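Local coordinates for protein nucleotidyl transferase (Methanothermobacter thermautotrophicus, PDB 6PLJ) that probably transfers nucleotidyl groups as a MobA-like NTP transferase, possibly in the synthesis of the pseudomurein cell wall, at residues A[32-37]-A[105-110]; A[79-84]-A[111-116]. One frame throughout, in Å; residues are numbered along the deposited sequence. Where two conformers were deposited one is given.

Interaction 1: residues A[32-37]-A[105-110]; sequences AGRGSR and PVDVPL. With EDO (1,2-ethanediol), chain D; EDO (1,2-ethanediol), chain F.
At the mouth of what is probably the nucleotide pocket, Arg34 of the glycine-rich loop that follows the first strand of this MobA-like domain forms a salt bridge with Asp107. The guanidinium comes in end-on, and both terminal nitrogens settle on the same oxygen: Arg34 NH1 lies 3.0 Å from Asp107 OD1 (N-H...O 159°), while the bond from Arg34 NH2 is longer, 3.3 Å to that OD1. NH1 meets the oxygen from above the carboxylate plane and NH2 nearly along the C-O bond; the two planes are 43° apart, and both nitrogens reach OD1 from the same face of the carboxylate. A water bridges Arg34 NH2 and Asp107 OD1 at the guanidinium edge. One ethanediol lies over a guanidinium face, its C2 3.4 Å above the plane; its O1 takes a bond from Arg34 N (3.0 Å), and its O2 gives one to Val108 O (3.0 Å). Asp107 centres an inverse gamma turn. A second ethanediol accepts from Ala32 N. The bridge lies on the surface, linking the turn between strand 25-31 and helix 36-44 to the loop that leads from strand 99-102 into helix 110-120.

Interaction 2: residues A[79-84]-A[111-116]; sequences IVVTGH and SASLLR
Val81 on strand 77-82 and Ser113 on helix 110-120 bring their backbones closest here, with Val81 CA 6.3 Å from Ser113 CA. The valine points its side chain at the helix and sets both methyls against one turn of it. With CG1 anti to the backbone N (chi1 -175°) and CG2 anti to the carbonyl carbon, the fork straddles the serine carbonyl: Val81 CG2 is 3.4 Å from Ser113 O and Val81 CG1 is 3.6 Å from that oxygen. CG1 also meets the serine side chain, at 4.0 Å from Ser113 CB, and one turn further along it approaches Arg116 CB at 4.4 Å. This is helix-on-sheet packing in a Rossmann-like alpha/beta domain: helix 110-120 belongs to the crossover from edge strand 99-102 to strand 125-130, and on its way it packs across the parallel strands 77-82 and 25-31. Leu114, whose side chain points away from Val81, rests on Val28 and Ala30 of strand 25-31, while Arg116 also touches Val101. The contact is apolar apart from the serine carbonyl, and the hydroxyl is served from outside it: Ser113 OG bonds Asn103 ND2 and an ethanediol. On the other face of the strand, Thr82 turns away from helix 110-120 and bonds Glu90 of helix 86-92 through OG1.

Interaction 1 is a surface contact held by charge, water and solvent molecules, whereas interaction 2 is a buried one of methyls against a helix backbone. Their centres lie 9 Å apart, and they share an element: the loop 105-109 runs into helix 110-120, which carries 111-116. The other two segments also meet, for Ala32 O probably accepts a hydrogen bond from His84 N (2.8 Å) and Ala32 CB packs on the backbone of Thr82 and Gly83. Two loops at strand ends, 32-35 and 83-84, therefore lie side by side at what is probably the nucleotide pocket, while strand 77-82 behind them packs against the helix.

Interaction 1: residues A[32-37]-A[105-110]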
loop_
_atom_site.group_PDB
_atom_site.type_symbol
_atom_site.label_atom_id
_atom_site.label_comp_id
_atom_site.label_asym_id
_atom_site.label_seq_id
_atom_site.Cartn_x
_atom_site.Cartn_y
_atom_site.Cartn_z
ATOM N N ALA A 32 -6.666 -0.941 6.598
ATOM C CA ALA A 32 -7.319 -0.744 7.906
ATOM C C ALA A 32 -7.885 0.638 8.161
ATOM O O ALA A 32 -8.541 0.830 9.180
ATOM C CB ALA A 32 -6.351 -1.086 9.022
ATOM N N GLY A 33 -7.618 1.605 7.288
ATOM C CA GLY A 33 -7.949 2.979 7.571
ATOM C C GLY A 33 -9.346 3.394 7.149
ATOM O O GLY A 33 -10.009 2.717 6.352
ATOM N N ARG A 34 -9.767 4.547 7.659
ATOM C CA ARG A 34 -10.993 5.180 7.190
ATOM C C ARG A 34 -10.717 5.828 5.834
ATOM O O ARG A 34 -9.566 6.009 5.417
ATOM C CB ARG A 34 -11.486 6.240 8.175
ATOM C CG ARG A 34 -12.047 5.693 9.477
ATOM C CD ARG A 34 -12.492 6.850 10.365
ATOM N NE ARG A 34 -11.371 7.669 10.781
ATOM C CZ ARG A 34 -10.572 7.426 11.825
ATOM N NH1 ARG A 34 -10.768 6.395 12.635
ATOM N NH2 ARG A 34 -9.554 8.248 12.056
ATOM N N GLY A 35 -11.789 6.165 5.144
ATOM C CA GLY A 35 -11.719 6.949 3.922
ATOM C C GLY A 35 -12.937 7.834 3.875
ATOM O O GLY A 35 -13.801 7.692 3.021
ATOM N N SER A 36 -13.001 8.753 4.821
ATOM C CA SER A 36 -14.196 9.564 5.006
ATOM C C SER A 36 -14.433 10.522 3.835
ATOM O O SER A 36 -15.583 10.706 3.415
ATOM C CB SER A 36 -14.129 10.309 6.339
ATOM O OG SER A 36 -12.972 11.106 6.442
ATOM N N ARG A 37 -13.354 11.095 3.299
ATOM C CA ARG A 37 -13.450 12.042 2.181
ATOM C C ARG A 37 -14.103 11.401 0.971
ATOM O O ARG A 37 -15.004 11.991 0.347
ATOM C CB ARG A 37 -12.064 12.602 1.835
ATOM C CG ARG A 37 -12.052 13.695 0.780
ATOM C CD ARG A 37 -12.869 14.883 1.189
ATOM N NE ARG A 37 -14.221 14.856 0.649
ATOM C CZ ARG A 37 -15.164 15.748 0.922
ATOM N NH1 ARG A 37 -14.939 16.747 1.788
ATOM N NH2 ARG A 37 -16.348 15.629 0.344
ATOM N N PRO A 105 -6.631 -1.879 19.343
ATOM C CA PRO A 105 -7.715 -0.999 18.836
ATOM C C PRO A 105 -7.601 -0.574 17.369
ATOM O O PRO A 105 -6.503 -0.579 16.810
ATOM C CB PRO A 105 -7.603 0.238 19.744
ATOM C CG PRO A 105 -6.165 0.265 20.141
ATOM C CD PRO A 105 -5.805 -1.183 20.348
ATOM N N VAL A 106 -8.736 -0.209 16.768
ATOM C CA VAL A 106 -8.772 0.136 15.338
ATOM C C VAL A 106 -8.317 1.540 14.982
ATOM O O VAL A 106 -7.978 1.778 13.841
ATOM C CB VAL A 106 -10.158 -0.061 14.648
ATOM C CG1 VAL A 106 -10.593 -1.502 14.702
ATOM C CG2 VAL A 106 -11.233 0.887 15.204
ATOM N N ASP A 107 -8.341 2.486 15.912
ATOM C CA ASP A 107 -8.055 3.857 15.525
ATOM C C ASP A 107 -6.547 4.121 15.630
ATOM O O ASP A 107 -6.088 4.831 16.524
ATOM C CB ASP A 107 -8.895 4.832 16.342
ATOM C CG ASP A 107 -8.654 6.271 15.952
ATOM O OD1 ASP A 107 -8.670 6.592 14.750
ATOM O OD2 ASP A 107 -8.411 7.097 16.854
ATOM N N VAL A 108 -5.791 3.517 14.710
ATOM C CA VAL A 108 -4.329 3.723 14.627
ATOM C C VAL A 108 -3.951 4.205 13.227
ATOM O O VAL A 108 -4.630 3.892 12.253
ATOM C CB VAL A 108 -3.515 2.466 15.031
ATOM C CG1 VAL A 108 -3.907 2.009 16.428
ATOM C CG2 VAL A 108 -3.667 1.322 14.026
ATOM N N PRO A 109 -2.871 4.993 13.124
ATOM C CA PRO A 109 -2.493 5.520 11.825
ATOM C C PRO A 109 -1.776 4.499 10.946
ATOM O O PRO A 109 -1.479 3.371 11.394
ATOM C CB PRO A 109 -1.564 6.665 12.187
ATOM C CG PRO A 109 -0.911 6.199 13.434
ATOM C CD PRO A 109 -1.999 5.498 14.193
ATOM N N LEU A 110 -1.503 4.908 9.713
ATOM C CA LEU A 110 -0.937 4.026 8.680
ATOM C C LEU A 110 0.360 3.384 9.114
ATOM O O LEU A 110 0.551 2.189 8.912
ATOM C CB LEU A 110 -0.704 4.801 7.376
ATOM C CG LEU A 110 -0.143 3.989 6.206
ATOM C CD1 LEU A 110 -1.074 2.826 5.902
ATOM C CD2 LEU A 110 0.052 4.848 4.961
HETATM C C1 EDO D . -7.360 6.321 10.069
HETATM O O1 EDO D . -7.517 6.174 8.661
HETATM C C2 EDO D . -7.981 5.126 10.770
HETATM O O2 EDO D . -7.383 4.961 12.053
HETATM C C1 EDO F . -4.164 1.425 6.459
HETATM O O1 EDO F . -4.331 0.564 7.408
HETATM C C2 EDO F . -5.045 1.286 5.380
HETATM O O2 EDO F . -4.466 2.047 4.373
HETATM O O HOH W 1 -6.040 2.302 10.757
HETATM O O HOH W 2 -7.460 8.659 13.890
#

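Interaction 2: residues A[79-84]-A[111-116]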
loop_
_atom_site.group_PDB
_atom_site.type_symbol
_atom_site.label_atom_id
_atom_site.label_comp_id
_atom_site.label_asym_id
_atom_site.label_seq_id
_atom_site.Cartn_x
_atom_site.Cartn_y
_atom_site.Cartn_z
ATOM N N ILE A 79 0.498 -10.472 3.991
ATOM C CA ILE A 79 -0.202 -10.104 5.206
ATOM C C ILE A 79 -1.109 -8.945 4.848
ATOM O O ILE A 79 -0.688 -8.044 4.133
ATOM C CB ILE A 79 0.798 -9.659 6.310
ATOM C CG1 ILE A 79 1.499 -10.876 6.939
ATOM C CG2 ILE A 79 0.087 -8.922 7.443
ATOM C CD1 ILE A 79 2.246 -11.776 6.010
ATOM N N VAL A 80 -2.347 -8.972 5.322
ATOM C CA VAL A 80 -3.243 -7.838 5.131
ATOM C C VAL A 80 -3.673 -7.366 6.503
ATOM O O VAL A 80 -4.141 -8.171 7.313
ATOM C CB VAL A 80 -4.479 -8.190 4.301
ATOM C CG1 VAL A 80 -5.364 -6.969 4.150
ATOM C CG2 VAL A 80 -4.084 -8.734 2.938
ATOM N N VAL A 81 -3.503 -6.071 6.753
ATOM C CA VAL A 81 -3.856 -5.477 8.033
ATOM C C VAL A 81 -5.208 -4.830 7.874
ATOM O O VAL A 81 -5.375 -3.962 7.015
ATOM C CB VAL A 81 -2.815 -4.450 8.486
ATOM C CG1 VAL A 81 -3.151 -3.930 9.877
ATOM C CG2 VAL A 81 -1.427 -5.082 8.489
ATOM N N THR A 82 -6.146 -5.231 8.726
ATOM C CA THR A 82 -7.514 -4.738 8.652
ATOM C C THR A 82 -7.864 -3.981 9.933
ATOM O O THR A 82 -7.140 -4.027 10.920
ATOM C CB THR A 82 -8.505 -5.900 8.417
ATOM O OG1 THR A 82 -8.403 -6.845 9.491
ATOM C CG2 THR A 82 -8.206 -6.605 7.083
ATOM N N GLY A 83 -8.961 -3.242 9.888
ATOM C CA GLY A 83 -9.389 -2.473 11.054
ATOM C C GLY A 83 -10.740 -1.868 10.771
ATOM O O GLY A 83 -11.774 -2.444 11.104
ATOM N N HIS A 84 -10.727 -0.726 10.105
ATOM C CA HIS A 84 -11.961 -0.092 9.710
ATOM C C HIS A 84 -12.782 -0.983 8.800
ATOM O O HIS A 84 -12.298 -1.419 7.747
ATOM C CB HIS A 84 -11.726 1.238 9.021
ATOM C CG HIS A 84 -12.992 1.968 8.779
ATOM N ND1 HIS A 84 -13.794 2.396 9.820
ATOM C CD2 HIS A 84 -13.629 2.311 7.641
ATOM C CE1 HIS A 84 -14.868 2.974 9.320
ATOM N NE2 HIS A 84 -14.787 2.952 8.006
ATOM N N SER A 111 1.255 4.160 9.727
ATOM C CA SER A 111 2.547 3.620 10.176
ATOM C C SER A 111 2.350 2.494 11.189
ATOM O O SER A 111 3.058 1.486 11.132
ATOM C CB SER A 111 3.460 4.727 10.721
ATOM O OG SER A 111 2.917 5.299 11.881
ATOM N N ALA A 112 1.372 2.637 12.088
ATOM C CA ALA A 112 1.064 1.607 13.076
ATOM C C ALA A 112 0.448 0.366 12.444
ATOM O O ALA A 112 0.691 -0.745 12.911
ATOM C CB ALA A 112 0.127 2.157 14.144
ATOM N N SER A 113 -0.396 0.556 11.429
ATOM C CA SER A 113 -0.960 -0.568 10.673
ATOM C C SER A 113 0.149 -1.323 9.983
ATOM O O SER A 113 0.194 -2.540 10.050
ATOM C CB SER A 113 -1.970 -0.115 9.617
ATOM O OG SER A 113 -3.092 0.413 10.253
ATOM N N LEU A 114 1.044 -0.601 9.325
ATOM C CA LEU A 114 2.188 -1.263 8.703
ATOM C C LEU A 114 3.004 -2.006 9.747
ATOM O O LEU A 114 3.409 -3.136 9.506
ATOM C CB LEU A 114 3.063 -0.304 7.912
ATOM C CG LEU A 114 2.422 0.258 6.657
ATOM C CD1 LEU A 114 3.371 1.263 6.032
ATOM C CD2 LEU A 114 2.094 -0.844 5.665
ATOM N N LEU A 115 3.214 -1.401 10.906
ATOM C CA LEU A 115 3.989 -2.068 11.950
ATOM C C LEU A 115 3.331 -3.363 12.414
ATOM O O LEU A 115 3.997 -4.379 12.603
ATOM C CB LEU A 115 4.180 -1.139 13.146
ATOM C CG LEU A 115 4.960 -1.702 14.320
ATOM C CD1 LEU A 115 6.361 -2.131 13.909
ATOM C CD2 LEU A 115 5.029 -0.627 15.400
ATOM N N ARG A 116 2.026 -3.322 12.575
ATOM C CA ARG A 116 1.301 -4.550 12.979
ATOM C C ARG A 116 1.519 -5.654 11.929
ATOM O O ARG A 116 1.622 -6.757 12.280
ATOM C CB ARG A 116 -0.189 -4.235 13.114
ATOM C CG ARG A 116 -1.010 -5.457 13.461
ATOM C CD ARG A 116 -0.836 -5.852 14.903
ATOM N NE ARG A 116 -2.031 -6.488 15.440
ATOM C CZ ARG A 116 -2.285 -7.786 15.510
ATOM N NH1 ARG A 116 -1.412 -8.684 15.102
ATOM N NH2 ARG A 116 -3.434 -8.189 16.023
#